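Local coordinates for cellulose-binding protein (Saccharophagus degradans, PDB 2YHG) that probably binds polysaccharides and may hydrolyse N- or O-glycosidic bonds, this chain being its C-terminal part with a nucleoside hydrolase-like domain, at residues A[42-47]-A[76-81]; A[46-51]-A[228-233]; A[88-93]-A[101-106]; A[149-154]-A[242-247]; A[215-220]-A[235-240]. All coordinates share one frame; numbering follows the deposited sequence.

Interaction 1: residues A[42-47]-A[76-81]; sequences DDEQSL and TAYVDR. With CA (calcium ion), chain B.
Glu44 and Leu47 lie on the flank of helix 42-52 that meets Tyr78 and Val79 in the first turn of helix 77-93. At the start of the segment, Asp42 OD1 accepts a short bond from a water that also binds the calcium ion, a second-shell role. Asp43 is in the first shell: its carboxylate chelates calcium through OD1 at 2.4 Å and OD2 at 2.6 Å. One residue on, Glu44 brings its carboxylate obliquely up to the CD1-CE1 bond of Tyr78, OE2 coming 3.5 Å from Tyr78 CE1, with the two planes 49° apart. OE1 of Glu44 accepts from a water at 2.7 Å that is held weakly by Arg81 NH1, so the opposite charges are linked through solvent rather than by a salt bridge. Leu47, with CG anti to its backbone N (chi1 -177°), crosses Val79 at about a right angle, and its CD2 rests 4.0 Å from Val79 CG2. Ile82, one turn further along helix 77-93, extends this packing against Glu44 and Leu47, while Val79 also touches Ile62 and Thr64 of strand 58-64 and Asn110 of strand 110-112.

Interaction 2: residues A[46-51]-A[228-233]; sequences SLVRQL and GALGAV
Val48 faces helix 228-232 with both of its methyl groups, each directed at a different residue, Leu230 in the helix and Val233 just after it. Its chi1 of 169° puts CG1 anti to the backbone N and CG2 anti to the carbonyl carbon, and the isopropyl fork thereby straddles Leu230 and Val233. CG1 of Val48 lies 3.9 Å from Leu230 O, an oxygen that already accepts a bond from Val233 N, and 4.3 Å from Leu230 CB. Leu230 is thus met at the base of its side chain; its CD1 packs on Ala89 of helix 77-93, and the side chain also touches Met319 of helix 308-323. The other methyl, Val48 CG2, meets Val233 CG2 at 4.0 Å, the two side chains meeting at a slant. A chi1 of -62° puts Val233 CG1 anti to the carbonyl carbon and leaves CG2, between backbone N and carbonyl carbon, to make this contact, while the side chain also touches Ala85 of helix 77-93. The nearest backbones, at Val48 and Leu230, are 6.6 Å apart measured between CA atoms. No hydrogen bond or charge pairing joins the segments; methyl groups pack against aliphatic carbons and backbone carbonyls. Between these segments the position is set by shape rather than by directional bonds.

Interaction 3: residues A[88-93]-A[101-106]; sequences QAYPNL and PTPAYL
Pro101 and its two successors all meet a single side chain, the ring of Tyr90. The contribution of Pro101 is its carbonyl: O lies 3.5 Å from Tyr90 CE1, oblique to the ring, and accepts a hydrogen bond from Tyr86 OH, one turn before Tyr90 in helix 77-93. Thr102 follows, its side chain running alongside Tyr90 in the same direction, with CG2 3.8 Å from Tyr90 OH. OG1 of Thr102 turns to another task, taking the bond from Tyr105 N (3.0 Å) as N-cap of helix 103-108. Pro103 then lays CD over the centre of the tyrosine face in a CH-pi contact, 3.6 Å from the centroid and 12° off the ring normal. The chi1 of 172° sends the ring of Tyr90 out from its helix and across the pyrrolidine. The contact closes the short connection between helices 77-93 and 103-108 at the protein surface, where Phe100 also touches Tyr90. Nearby, Leu106 packs on Leu83 and Tyr86, and Tyr105 OH bonds to the backbone of Leu59 in strand 58-64.

Interaction 4: residues A[149-154]-A[242-247]; sequences TCWGGC and EGDTPA. With CA (calcium ion), chain B.
The calcium site at the C-terminal ends of the strands of the parallel sheet draws together the end of strand 146-150 and the loop leading into helix 246-249. Trp151 gives its backbone O at 2.4 Å from the ion and Asp244 gives OD2 at 2.5 Å. Asp43, Asp36 and two waters complete seven ligand atoms, Asp43 giving two. Trp151 O and Asp244 OD1, 3.0 Å apart, are both acceptors; the calcium, bound by Trp151 O and by the other carboxylate oxygen, OD2, probably offsets their repulsion. Asp244 also lies against the indole: its CB sits over the five-membered ring, offset toward the rim, 3.9 Å from the centroid, with the carboxylate only 17° from the ring plane. Ala247 CB fills in beside Trp151 NE1 (3.9 Å) and Thr149 CB (4.0 Å), while Thr149 OG1 is bonded to His33. The Cys150-Cys154 disulfide closes the loop that contains Trp151. Aspartates following the first strand, a main-chain carbonyl and a distant aspartate around one calcium resemble the calcium site of nucleoside hydrolases.

Interaction 5: residues A[215-220]-A[235-240]; sequences PSDSYL and PNRRYA
Asp217 and Arg237 form a two-pronged salt bridge at the protein surface. The guanidinium comes side-on: NE donates to Asp217 OD1 at 3.0 Å, and NH2 donates to Asp217 OD2 at 2.9 Å in a nearly straight bond (168°). Each carboxylate oxygen uses its syn lone pair, and the two flat groups are almost coplanar, 5° apart, so the pair is fixed in rotation as well as in distance. An extended arginine chain that bends at chi3 (60°) turns the guanidinium edge to the aspartate. The remaining nitrogen is used too: Arg237 NH1 donates to Tyr239 O at 2.9 Å, within the guanidinium plane but tilted from that of the carbonyl, and this ties the head group back to its own loop. A water accepts from Arg237 N and donates weakly to Asp217 OD1, adding a bridge to the backbone. On the helix side, Ser216 is the N-cap of helix 217-225, its OG accepting from Tyr219 N at 3.0 Å. Neighbouring loop atoms find partners further off, Asn236 OD1 with Gln225 NE2 and Pro235 O with Gln45 NE2. The whole is a classic bidentate arginine-aspartate bridge, joining the capped first turn of helix 217-225 to the irregular loop between helices 228-232 and 246-249.

Overall arrangement
Interactions 1, 2 and 4 are buried, whereas interactions 3 and 5 lie at the surface, yet all five belong to the nucleoside hydrolase-like domain. Helix 42-52 serves interactions 1 and 2, and helix 77-93 serves interactions 1 and 3. Interactions 1 and 4 share the calcium ion and two of its waters, and Ser46 with Thr245 and Gln45 with Glu242 link them further. Chemistry follows place: a carboxylate against a tyrosine beside leucine-valine packing in interaction 1, apolar packing without hydrogen bonds in interaction 2, metal coordination over packed side chains in interaction 4, a proline-aromatic contact in interaction 3 and paired charges in interaction 5. Arg49 and Glu242 form a salt bridge between interactions 2 and 4.

Interaction 1: residues A[42-47]-A[76-81]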
# COMPACT_ATOMS: atom_id res chain seq x y z
N ASP A 42 -11.37 -9.25 -9.20
CA ASP A 42 -10.82 -8.33 -8.25
C ASP A 42 -9.46 -7.78 -8.64
O ASP A 42 -9.19 -6.60 -8.36
CB ASP A 42 -10.96 -8.77 -6.81
CG ASP A 42 -10.15 -9.90 -6.38
OD1 ASP A 42 -9.42 -10.51 -7.15
OD2 ASP A 42 -10.24 -10.14 -5.11
N ASP A 43 -8.61 -8.54 -9.30
CA ASP A 43 -7.31 -7.98 -9.70
C ASP A 43 -7.50 -6.81 -10.67
O ASP A 43 -6.71 -5.86 -10.65
CB ASP A 43 -6.41 -9.04 -10.32
CG ASP A 43 -5.94 -10.10 -9.33
OD1 ASP A 43 -6.80 -10.88 -8.86
OD2 ASP A 43 -4.76 -10.11 -8.92
N GLU A 44 -8.46 -6.95 -11.59
CA GLU A 44 -8.76 -5.85 -12.50
C GLU A 44 -9.22 -4.62 -11.75
O GLU A 44 -8.78 -3.49 -12.03
CB GLU A 44 -9.79 -6.31 -13.51
CG GLU A 44 -9.33 -7.43 -14.42
CD GLU A 44 -10.52 -8.16 -14.99
OE1 GLU A 44 -11.29 -7.55 -15.76
OE2 GLU A 44 -10.73 -9.34 -14.62
N GLN A 45 -10.15 -4.81 -10.83
CA GLN A 45 -10.63 -3.74 -9.99
C GLN A 45 -9.47 -3.03 -9.29
O GLN A 45 -9.40 -1.80 -9.26
CB GLN A 45 -11.57 -4.30 -8.93
CG GLN A 45 -12.85 -4.97 -9.42
CD GLN A 45 -13.65 -5.55 -8.28
OE1 GLN A 45 -13.10 -5.96 -7.25
NE2 GLN A 45 -14.99 -5.57 -8.41
N SER A 46 -8.61 -3.81 -8.66
CA SER A 46 -7.50 -3.27 -7.92
C SER A 46 -6.58 -2.45 -8.80
O SER A 46 -6.10 -1.40 -8.37
CB SER A 46 -6.73 -4.41 -7.24
OG SER A 46 -7.50 -5.03 -6.21
N LEU A 47 -6.28 -2.94 -10.01
CA LEU A 47 -5.40 -2.19 -10.88
C LEU A 47 -6.02 -0.85 -11.26
O LEU A 47 -5.31 0.16 -11.31
CB LEU A 47 -5.00 -3.00 -12.09
CG LEU A 47 -4.01 -2.28 -13.02
CD1 LEU A 47 -2.74 -1.86 -12.29
CD2 LEU A 47 -3.69 -3.16 -14.24
N THR A 76 -0.33 -10.53 -21.42
CA THR A 76 -0.72 -9.42 -20.59
C THR A 76 -2.04 -8.75 -21.02
O THR A 76 -2.25 -7.57 -20.76
CB THR A 76 0.39 -8.34 -20.47
OG1 THR A 76 0.65 -7.78 -21.75
CG2 THR A 76 1.66 -8.91 -19.91
N ALA A 77 -2.94 -9.47 -21.70
CA ALA A 77 -4.08 -8.81 -22.32
C ALA A 77 -4.99 -8.11 -21.32
O ALA A 77 -5.55 -7.07 -21.65
CB ALA A 77 -4.86 -9.75 -23.21
N TYR A 78 -5.19 -8.64 -20.11
CA TYR A 78 -5.98 -7.91 -19.12
C TYR A 78 -5.39 -6.54 -18.80
O TYR A 78 -6.06 -5.52 -18.80
CB TYR A 78 -6.11 -8.68 -17.80
CG TYR A 78 -7.12 -9.79 -17.79
CD1 TYR A 78 -8.45 -9.53 -17.57
CD2 TYR A 78 -6.72 -11.10 -17.97
CE1 TYR A 78 -9.39 -10.60 -17.54
CE2 TYR A 78 -7.62 -12.15 -17.96
CZ TYR A 78 -8.93 -11.90 -17.75
OH TYR A 78 -9.81 -12.97 -17.72
N VAL A 79 -4.09 -6.52 -18.53
CA VAL A 79 -3.41 -5.29 -18.22
C VAL A 79 -3.40 -4.36 -19.45
O VAL A 79 -3.62 -3.16 -19.31
CB VAL A 79 -2.02 -5.52 -17.65
CG1 VAL A 79 -1.23 -4.21 -17.52
CG2 VAL A 79 -2.11 -6.24 -16.31
N ASP A 80 -3.19 -4.92 -20.63
CA ASP A 80 -3.17 -4.09 -21.83
C ASP A 80 -4.48 -3.31 -21.94
O ASP A 80 -4.49 -2.14 -22.32
CB ASP A 80 -3.06 -4.99 -23.08
CG ASP A 80 -1.78 -5.79 -23.18
OD1 ASP A 80 -0.79 -5.54 -22.45
OD2 ASP A 80 -1.78 -6.68 -24.06
N ARG A 81 -5.60 -4.00 -21.72
CA ARG A 81 -6.92 -3.40 -21.84
C ARG A 81 -7.12 -2.28 -20.83
O ARG A 81 -7.64 -1.20 -21.14
CB ARG A 81 -7.97 -4.52 -21.65
CG ARG A 81 -9.41 -4.10 -21.75
CD ARG A 81 -10.30 -5.30 -22.08
NE ARG A 81 -11.70 -4.96 -21.93
CZ ARG A 81 -12.31 -4.89 -20.76
NH1 ARG A 81 -11.66 -5.21 -19.64
NH2 ARG A 81 -13.57 -4.49 -20.72
CA CA B . -5.44 -11.82 -7.10
O HOH W 1 -7.82 -12.37 -6.27
O HOH W 2 -10.77 -5.15 -16.89
O HOH W 3 -5.85 -14.26 -6.82

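Interaction 2: residues A[46-51]-A[228-233]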
# COMPACT_ATOMS: atom_id res chain seq x y z
N SER A 46 -8.61 -3.81 -8.66
CA SER A 46 -7.50 -3.27 -7.92
C SER A 46 -6.58 -2.45 -8.80
O SER A 46 -6.10 -1.40 -8.37
CB SER A 46 -6.73 -4.41 -7.24
OG SER A 46 -7.50 -5.03 -6.21
N LEU A 47 -6.28 -2.94 -10.01
CA LEU A 47 -5.40 -2.19 -10.88
C LEU A 47 -6.02 -0.85 -11.26
O LEU A 47 -5.31 0.16 -11.31
CB LEU A 47 -5.00 -3.00 -12.09
CG LEU A 47 -4.01 -2.28 -13.02
CD1 LEU A 47 -2.74 -1.86 -12.29
CD2 LEU A 47 -3.69 -3.16 -14.24
N VAL A 48 -7.33 -0.81 -11.51
CA VAL A 48 -7.97 0.47 -11.81
C VAL A 48 -7.78 1.46 -10.66
O VAL A 48 -7.40 2.62 -10.89
CB VAL A 48 -9.45 0.27 -12.16
CG1 VAL A 48 -10.17 1.63 -12.21
CG2 VAL A 48 -9.60 -0.48 -13.50
N ARG A 49 -8.03 1.02 -9.43
CA ARG A 49 -7.83 1.92 -8.30
C ARG A 49 -6.38 2.36 -8.19
O ARG A 49 -6.08 3.55 -8.01
CB ARG A 49 -8.29 1.30 -6.98
CG ARG A 49 -8.22 2.32 -5.85
CD ARG A 49 -8.32 1.73 -4.46
NE ARG A 49 -9.57 0.97 -4.27
CZ ARG A 49 -10.64 1.37 -3.59
NH1 ARG A 49 -10.64 2.47 -2.87
NH2 ARG A 49 -11.70 0.59 -3.58
N GLN A 50 -5.44 1.42 -8.34
CA GLN A 50 -4.03 1.80 -8.25
C GLN A 50 -3.72 2.86 -9.31
O GLN A 50 -2.95 3.81 -9.04
CB GLN A 50 -3.13 0.59 -8.41
CG GLN A 50 -1.64 0.87 -8.57
CD GLN A 50 -0.96 1.48 -7.36
OE1 GLN A 50 -0.26 0.76 -6.63
NE2 GLN A 50 -1.13 2.77 -7.15
N LEU A 51 -4.24 2.71 -10.51
CA LEU A 51 -3.91 3.67 -11.57
C LEU A 51 -4.41 5.07 -11.27
O LEU A 51 -3.68 6.03 -11.52
CB LEU A 51 -4.37 3.16 -12.92
CG LEU A 51 -3.58 1.93 -13.42
CD1 LEU A 51 -4.28 1.41 -14.67
CD2 LEU A 51 -2.16 2.26 -13.69
N GLY A 228 -16.48 6.90 -17.11
CA GLY A 228 -15.60 6.90 -18.27
C GLY A 228 -14.88 5.59 -18.53
O GLY A 228 -15.32 4.50 -18.12
N ALA A 229 -13.78 5.68 -19.27
CA ALA A 229 -13.09 4.52 -19.80
C ALA A 229 -12.57 3.60 -18.69
O ALA A 229 -12.60 2.38 -18.83
CB ALA A 229 -11.95 4.94 -20.72
N LEU A 230 -11.99 4.19 -17.63
CA LEU A 230 -11.50 3.36 -16.54
C LEU A 230 -12.63 2.70 -15.79
O LEU A 230 -12.53 1.54 -15.37
CB LEU A 230 -10.57 4.16 -15.61
CG LEU A 230 -9.14 4.32 -16.10
CD1 LEU A 230 -8.43 5.39 -15.27
CD2 LEU A 230 -8.37 3.01 -16.08
N GLY A 231 -13.75 3.39 -15.64
CA GLY A 231 -14.89 2.74 -15.03
C GLY A 231 -15.39 1.55 -15.83
O GLY A 231 -15.80 0.54 -15.27
N ALA A 232 -15.30 1.65 -17.16
CA ALA A 232 -15.79 0.62 -18.04
C ALA A 232 -14.91 -0.65 -17.99
O ALA A 232 -15.34 -1.72 -18.44
CB ALA A 232 -15.89 1.15 -19.46
N VAL A 233 -13.68 -0.55 -17.49
CA VAL A 233 -12.84 -1.73 -17.31
C VAL A 233 -12.72 -2.16 -15.84
O VAL A 233 -11.89 -3.01 -15.50
CB VAL A 233 -11.44 -1.54 -17.96
CG1 VAL A 233 -11.55 -1.35 -19.46
CG2 VAL A 233 -10.67 -0.41 -17.32

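Interaction 3: residues A[88-93]-A[101-106]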
# COMPACT_ATOMS: atom_id res chain seq x y z
N GLN A 88 -6.78 6.85 -22.08
CA GLN A 88 -7.90 7.74 -22.36
C GLN A 88 -8.21 8.68 -21.20
O GLN A 88 -8.64 9.81 -21.43
CB GLN A 88 -9.14 6.92 -22.72
CG GLN A 88 -8.97 6.08 -23.96
CD GLN A 88 -10.10 5.09 -24.16
OE1 GLN A 88 -11.28 5.48 -24.14
NE2 GLN A 88 -9.78 3.81 -24.13
N ALA A 89 -7.96 8.23 -19.97
CA ALA A 89 -8.23 9.02 -18.75
C ALA A 89 -7.08 9.98 -18.42
O ALA A 89 -7.27 10.98 -17.72
CB ALA A 89 -8.48 8.10 -17.57
N TYR A 90 -5.88 9.64 -18.85
CA TYR A 90 -4.66 10.34 -18.45
C TYR A 90 -4.68 11.85 -18.72
O TYR A 90 -4.25 12.61 -17.86
CB TYR A 90 -3.46 9.68 -19.11
CG TYR A 90 -2.17 10.44 -18.93
CD1 TYR A 90 -1.45 10.39 -17.74
CD2 TYR A 90 -1.67 11.24 -19.95
CE1 TYR A 90 -0.27 11.13 -17.59
CE2 TYR A 90 -0.53 11.99 -19.79
CZ TYR A 90 0.15 11.96 -18.61
OH TYR A 90 1.30 12.70 -18.47
N PRO A 91 -5.26 12.31 -19.84
CA PRO A 91 -5.29 13.76 -20.05
C PRO A 91 -6.05 14.48 -18.95
O PRO A 91 -5.69 15.57 -18.55
CB PRO A 91 -5.95 13.91 -21.44
CG PRO A 91 -5.48 12.63 -22.16
CD PRO A 91 -5.58 11.57 -21.08
N ASN A 92 -7.15 13.90 -18.50
CA ASN A 92 -7.89 14.47 -17.39
C ASN A 92 -7.16 14.28 -16.06
O ASN A 92 -7.03 15.20 -15.30
CB ASN A 92 -9.28 13.89 -17.28
CG ASN A 92 -10.19 14.30 -18.42
OD1 ASN A 92 -9.97 15.33 -19.07
ND2 ASN A 92 -11.25 13.53 -18.64
N LEU A 93 -6.73 13.07 -15.75
CA LEU A 93 -6.07 12.80 -14.48
C LEU A 93 -4.96 13.80 -14.25
O LEU A 93 -4.78 14.31 -13.14
CB LEU A 93 -5.50 11.37 -14.44
CG LEU A 93 -6.57 10.27 -14.33
CD1 LEU A 93 -5.90 8.91 -14.55
CD2 LEU A 93 -7.27 10.29 -13.00
N PRO A 101 1.91 8.77 -13.84
CA PRO A 101 2.84 8.20 -14.81
C PRO A 101 2.28 8.26 -16.24
O PRO A 101 1.07 8.14 -16.44
CB PRO A 101 2.97 6.75 -14.33
CG PRO A 101 1.74 6.47 -13.54
CD PRO A 101 1.36 7.77 -12.91
N THR A 102 3.14 8.45 -17.23
CA THR A 102 2.65 8.52 -18.59
C THR A 102 2.16 7.14 -19.04
O THR A 102 2.68 6.12 -18.61
CB THR A 102 3.69 9.05 -19.56
OG1 THR A 102 4.74 8.09 -19.66
CG2 THR A 102 4.25 10.41 -19.14
N PRO A 103 1.22 7.13 -19.98
CA PRO A 103 0.83 5.87 -20.58
C PRO A 103 1.99 5.11 -21.18
O PRO A 103 2.09 3.89 -20.98
CB PRO A 103 -0.19 6.29 -21.64
CG PRO A 103 -0.83 7.53 -21.07
CD PRO A 103 0.36 8.24 -20.44
N ALA A 104 2.93 5.81 -21.80
CA ALA A 104 4.06 5.14 -22.39
C ALA A 104 4.93 4.47 -21.31
O ALA A 104 5.46 3.38 -21.52
CB ALA A 104 4.91 6.12 -23.24
N TYR A 105 5.15 5.17 -20.21
CA TYR A 105 5.93 4.58 -19.13
C TYR A 105 5.25 3.31 -18.59
O TYR A 105 5.89 2.28 -18.40
CB TYR A 105 6.17 5.58 -18.02
CG TYR A 105 6.80 4.93 -16.82
CD1 TYR A 105 8.10 4.48 -16.85
CD2 TYR A 105 6.04 4.66 -15.69
CE1 TYR A 105 8.64 3.81 -15.76
CE2 TYR A 105 6.57 4.01 -14.59
CZ TYR A 105 7.85 3.56 -14.64
OH TYR A 105 8.39 2.95 -13.53
N LEU A 106 3.94 3.38 -18.37
CA LEU A 106 3.24 2.21 -17.85
C LEU A 106 3.29 1.05 -18.82
O LEU A 106 3.49 -0.09 -18.41
CB LEU A 106 1.79 2.53 -17.52
CG LEU A 106 1.60 3.48 -16.35
CD1 LEU A 106 0.11 3.66 -16.08
CD2 LEU A 106 2.31 3.04 -15.08

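Interaction 4: residues A[149-154]-A[242-247]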
# COMPACT_ATOMS: atom_id res chain seq x y z
N THR A 149 4.78 -6.97 -4.53
CA THR A 149 3.57 -7.49 -3.96
C THR A 149 3.11 -8.75 -4.68
O THR A 149 3.41 -8.99 -5.86
CB THR A 149 2.46 -6.45 -3.93
OG1 THR A 149 1.98 -6.31 -5.27
CG2 THR A 149 2.96 -5.11 -3.38
N CYS A 150 2.32 -9.54 -3.96
CA CYS A 150 1.73 -10.77 -4.47
C CYS A 150 0.21 -10.65 -4.41
O CYS A 150 -0.42 -10.88 -3.38
CB CYS A 150 2.18 -11.98 -3.65
SG CYS A 150 3.91 -11.85 -3.17
N TRP A 151 -0.39 -10.24 -5.53
CA TRP A 151 -1.84 -10.28 -5.67
C TRP A 151 -2.31 -11.69 -5.99
O TRP A 151 -3.48 -12.03 -5.74
CB TRP A 151 -2.35 -9.30 -6.71
CG TRP A 151 -2.05 -7.85 -6.51
CD1 TRP A 151 -1.15 -7.28 -5.64
CD2 TRP A 151 -2.59 -6.79 -7.28
NE1 TRP A 151 -1.13 -5.91 -5.81
CE2 TRP A 151 -1.98 -5.59 -6.85
CE3 TRP A 151 -3.53 -6.75 -8.32
CZ2 TRP A 151 -2.26 -4.37 -7.44
CZ3 TRP A 151 -3.79 -5.53 -8.93
CH2 TRP A 151 -3.17 -4.35 -8.49
N GLY A 152 -1.43 -12.48 -6.59
CA GLY A 152 -1.54 -13.93 -6.70
C GLY A 152 -0.39 -14.52 -5.88
O GLY A 152 -0.20 -14.17 -4.72
N GLY A 153 0.36 -15.43 -6.50
CA GLY A 153 1.53 -15.98 -5.85
C GLY A 153 2.69 -14.99 -5.79
O GLY A 153 2.62 -13.88 -6.31
N CYS A 154 3.77 -15.41 -5.13
CA CYS A 154 4.97 -14.60 -5.03
C CYS A 154 6.12 -15.13 -5.89
O CYS A 154 7.25 -14.61 -5.76
CB CYS A 154 5.46 -14.45 -3.59
SG CYS A 154 4.32 -13.71 -2.40
N GLU A 242 -11.88 -6.30 -4.68
CA GLU A 242 -10.53 -5.75 -4.44
C GLU A 242 -9.86 -6.39 -3.21
O GLU A 242 -9.22 -5.71 -2.41
CB GLU A 242 -10.58 -4.22 -4.28
CG GLU A 242 -10.89 -3.54 -5.59
CD GLU A 242 -10.74 -2.07 -5.52
OE1 GLU A 242 -9.62 -1.60 -5.15
OE2 GLU A 242 -11.73 -1.31 -5.75
N GLY A 243 -9.82 -7.72 -3.15
CA GLY A 243 -9.11 -8.37 -2.06
C GLY A 243 -7.62 -8.03 -2.00
O GLY A 243 -7.03 -8.09 -0.92
N ASP A 244 -7.02 -7.70 -3.15
CA ASP A 244 -5.60 -7.42 -3.20
C ASP A 244 -5.26 -5.96 -2.95
O ASP A 244 -4.08 -5.63 -2.79
CB ASP A 244 -5.06 -7.81 -4.55
CG ASP A 244 -5.27 -9.26 -4.85
OD1 ASP A 244 -4.91 -10.06 -3.96
OD2 ASP A 244 -5.83 -9.62 -5.91
N THR A 245 -6.24 -5.08 -2.93
CA THR A 245 -5.96 -3.64 -2.83
C THR A 245 -5.19 -3.21 -1.58
O THR A 245 -4.40 -2.28 -1.71
CB THR A 245 -7.27 -2.87 -3.05
OG1 THR A 245 -7.53 -2.98 -4.45
CG2 THR A 245 -7.23 -1.44 -2.58
N PRO A 246 -5.30 -3.89 -0.44
CA PRO A 246 -4.44 -3.50 0.70
C PRO A 246 -2.95 -3.50 0.35
O PRO A 246 -2.18 -2.77 1.01
CB PRO A 246 -4.83 -4.49 1.77
CG PRO A 246 -6.30 -4.73 1.47
CD PRO A 246 -6.32 -4.87 -0.04
N ALA A 247 -2.54 -4.32 -0.61
CA ALA A 247 -1.14 -4.41 -1.01
C ALA A 247 -0.60 -3.15 -1.66
O ALA A 247 0.63 -3.03 -1.79
CB ALA A 247 -0.95 -5.61 -1.92
CA CA B . -5.44 -11.82 -7.10
O HOH W 1 -7.82 -12.37 -6.27
O HOH W 3 -5.85 -14.26 -6.82

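Interaction 5: residues A[215-220]-A[235-240]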
# COMPACT_ATOMS: atom_id res chain seq x y z
N PRO A 215 -16.35 -1.37 -0.18
CA PRO A 215 -17.60 -0.66 -0.45
C PRO A 215 -18.61 -1.57 -1.09
O PRO A 215 -18.29 -2.67 -1.54
CB PRO A 215 -17.16 0.42 -1.41
CG PRO A 215 -16.16 -0.30 -2.26
CD PRO A 215 -15.41 -1.24 -1.30
N SER A 216 -19.84 -1.07 -1.19
CA SER A 216 -20.95 -1.83 -1.74
C SER A 216 -20.89 -1.89 -3.25
O SER A 216 -20.29 -1.07 -3.92
CB SER A 216 -22.29 -1.23 -1.31
OG SER A 216 -22.46 -0.02 -1.99
N ASP A 217 -21.62 -2.85 -3.80
CA ASP A 217 -21.76 -2.99 -5.24
C ASP A 217 -22.41 -1.75 -5.84
O ASP A 217 -22.07 -1.35 -6.95
CB ASP A 217 -22.56 -4.22 -5.60
CG ASP A 217 -21.85 -5.53 -5.28
OD1 ASP A 217 -20.59 -5.58 -5.15
OD2 ASP A 217 -22.59 -6.54 -5.17
N SER A 218 -23.36 -1.12 -5.15
CA SER A 218 -24.00 0.11 -5.61
C SER A 218 -23.06 1.30 -5.65
O SER A 218 -23.09 2.09 -6.58
CB SER A 218 -25.16 0.47 -4.70
OG SER A 218 -25.72 1.70 -5.11
N TYR A 219 -22.21 1.43 -4.63
CA TYR A 219 -21.15 2.44 -4.66
C TYR A 219 -20.33 2.27 -5.93
O TYR A 219 -19.99 3.21 -6.62
CB TYR A 219 -20.28 2.31 -3.40
CG TYR A 219 -18.93 2.98 -3.50
CD1 TYR A 219 -17.88 2.34 -4.12
CD2 TYR A 219 -18.69 4.22 -2.94
CE1 TYR A 219 -16.61 2.87 -4.14
CE2 TYR A 219 -17.40 4.81 -2.99
CZ TYR A 219 -16.36 4.12 -3.59
OH TYR A 219 -15.06 4.58 -3.60
N LEU A 220 -19.95 1.04 -6.22
CA LEU A 220 -19.09 0.80 -7.37
C LEU A 220 -19.83 1.21 -8.65
O LEU A 220 -19.27 1.86 -9.52
CB LEU A 220 -18.67 -0.68 -7.45
CG LEU A 220 -17.78 -1.13 -6.28
CD1 LEU A 220 -17.60 -2.64 -6.34
CD2 LEU A 220 -16.45 -0.40 -6.30
N PRO A 235 -14.54 -4.32 -13.37
CA PRO A 235 -15.63 -5.30 -13.46
C PRO A 235 -16.39 -5.41 -12.14
O PRO A 235 -15.88 -5.01 -11.09
CB PRO A 235 -14.89 -6.59 -13.74
CG PRO A 235 -13.56 -6.41 -13.03
CD PRO A 235 -13.22 -4.97 -13.28
N ASN A 236 -17.58 -5.99 -12.20
CA ASN A 236 -18.31 -6.33 -11.00
C ASN A 236 -17.54 -7.37 -10.18
O ASN A 236 -16.79 -8.20 -10.69
CB ASN A 236 -19.67 -6.92 -11.37
CG ASN A 236 -20.65 -5.89 -11.83
OD1 ASN A 236 -20.46 -4.69 -11.66
ND2 ASN A 236 -21.76 -6.36 -12.35
N ARG A 237 -17.81 -7.32 -8.88
CA ARG A 237 -17.42 -8.35 -7.94
C ARG A 237 -17.97 -9.72 -8.31
O ARG A 237 -19.13 -9.85 -8.67
CB ARG A 237 -17.98 -7.94 -6.58
CG ARG A 237 -17.67 -8.87 -5.45
CD ARG A 237 -18.33 -8.41 -4.19
NE ARG A 237 -19.78 -8.33 -4.29
CZ ARG A 237 -20.58 -9.39 -4.31
NH1 ARG A 237 -20.12 -10.60 -3.99
NH2 ARG A 237 -21.87 -9.23 -4.55
N ARG A 238 -17.12 -10.74 -8.23
CA ARG A 238 -17.50 -12.15 -8.33
C ARG A 238 -17.65 -12.78 -6.95
O ARG A 238 -18.64 -13.49 -6.68
CB ARG A 238 -16.45 -12.95 -9.12
CG ARG A 238 -16.83 -14.42 -9.35
CD ARG A 238 -15.78 -15.17 -10.11
NE ARG A 238 -15.57 -14.67 -11.46
CZ ARG A 238 -14.61 -15.09 -12.29
NH1 ARG A 238 -13.77 -16.01 -11.88
NH2 ARG A 238 -14.43 -14.52 -13.46
N TYR A 239 -16.64 -12.58 -6.10
CA TYR A 239 -16.58 -13.08 -4.75
C TYR A 239 -16.42 -11.91 -3.80
O TYR A 239 -17.40 -11.43 -3.24
CB TYR A 239 -15.47 -14.11 -4.60
CG TYR A 239 -15.38 -14.70 -3.27
CD1 TYR A 239 -16.40 -15.49 -2.76
CD2 TYR A 239 -14.25 -14.51 -2.50
CE1 TYR A 239 -16.29 -16.08 -1.49
CE2 TYR A 239 -14.11 -15.10 -1.26
CZ TYR A 239 -15.16 -15.83 -0.73
OH TYR A 239 -15.01 -16.42 0.50
N ALA A 240 -15.21 -11.38 -3.67
CA ALA A 240 -14.92 -10.18 -2.90
C ALA A 240 -14.45 -9.07 -3.82
O ALA A 240 -13.77 -9.33 -4.83
CB ALA A 240 -13.84 -10.44 -1.83
O HOH W 4 -19.92 -5.48 -7.98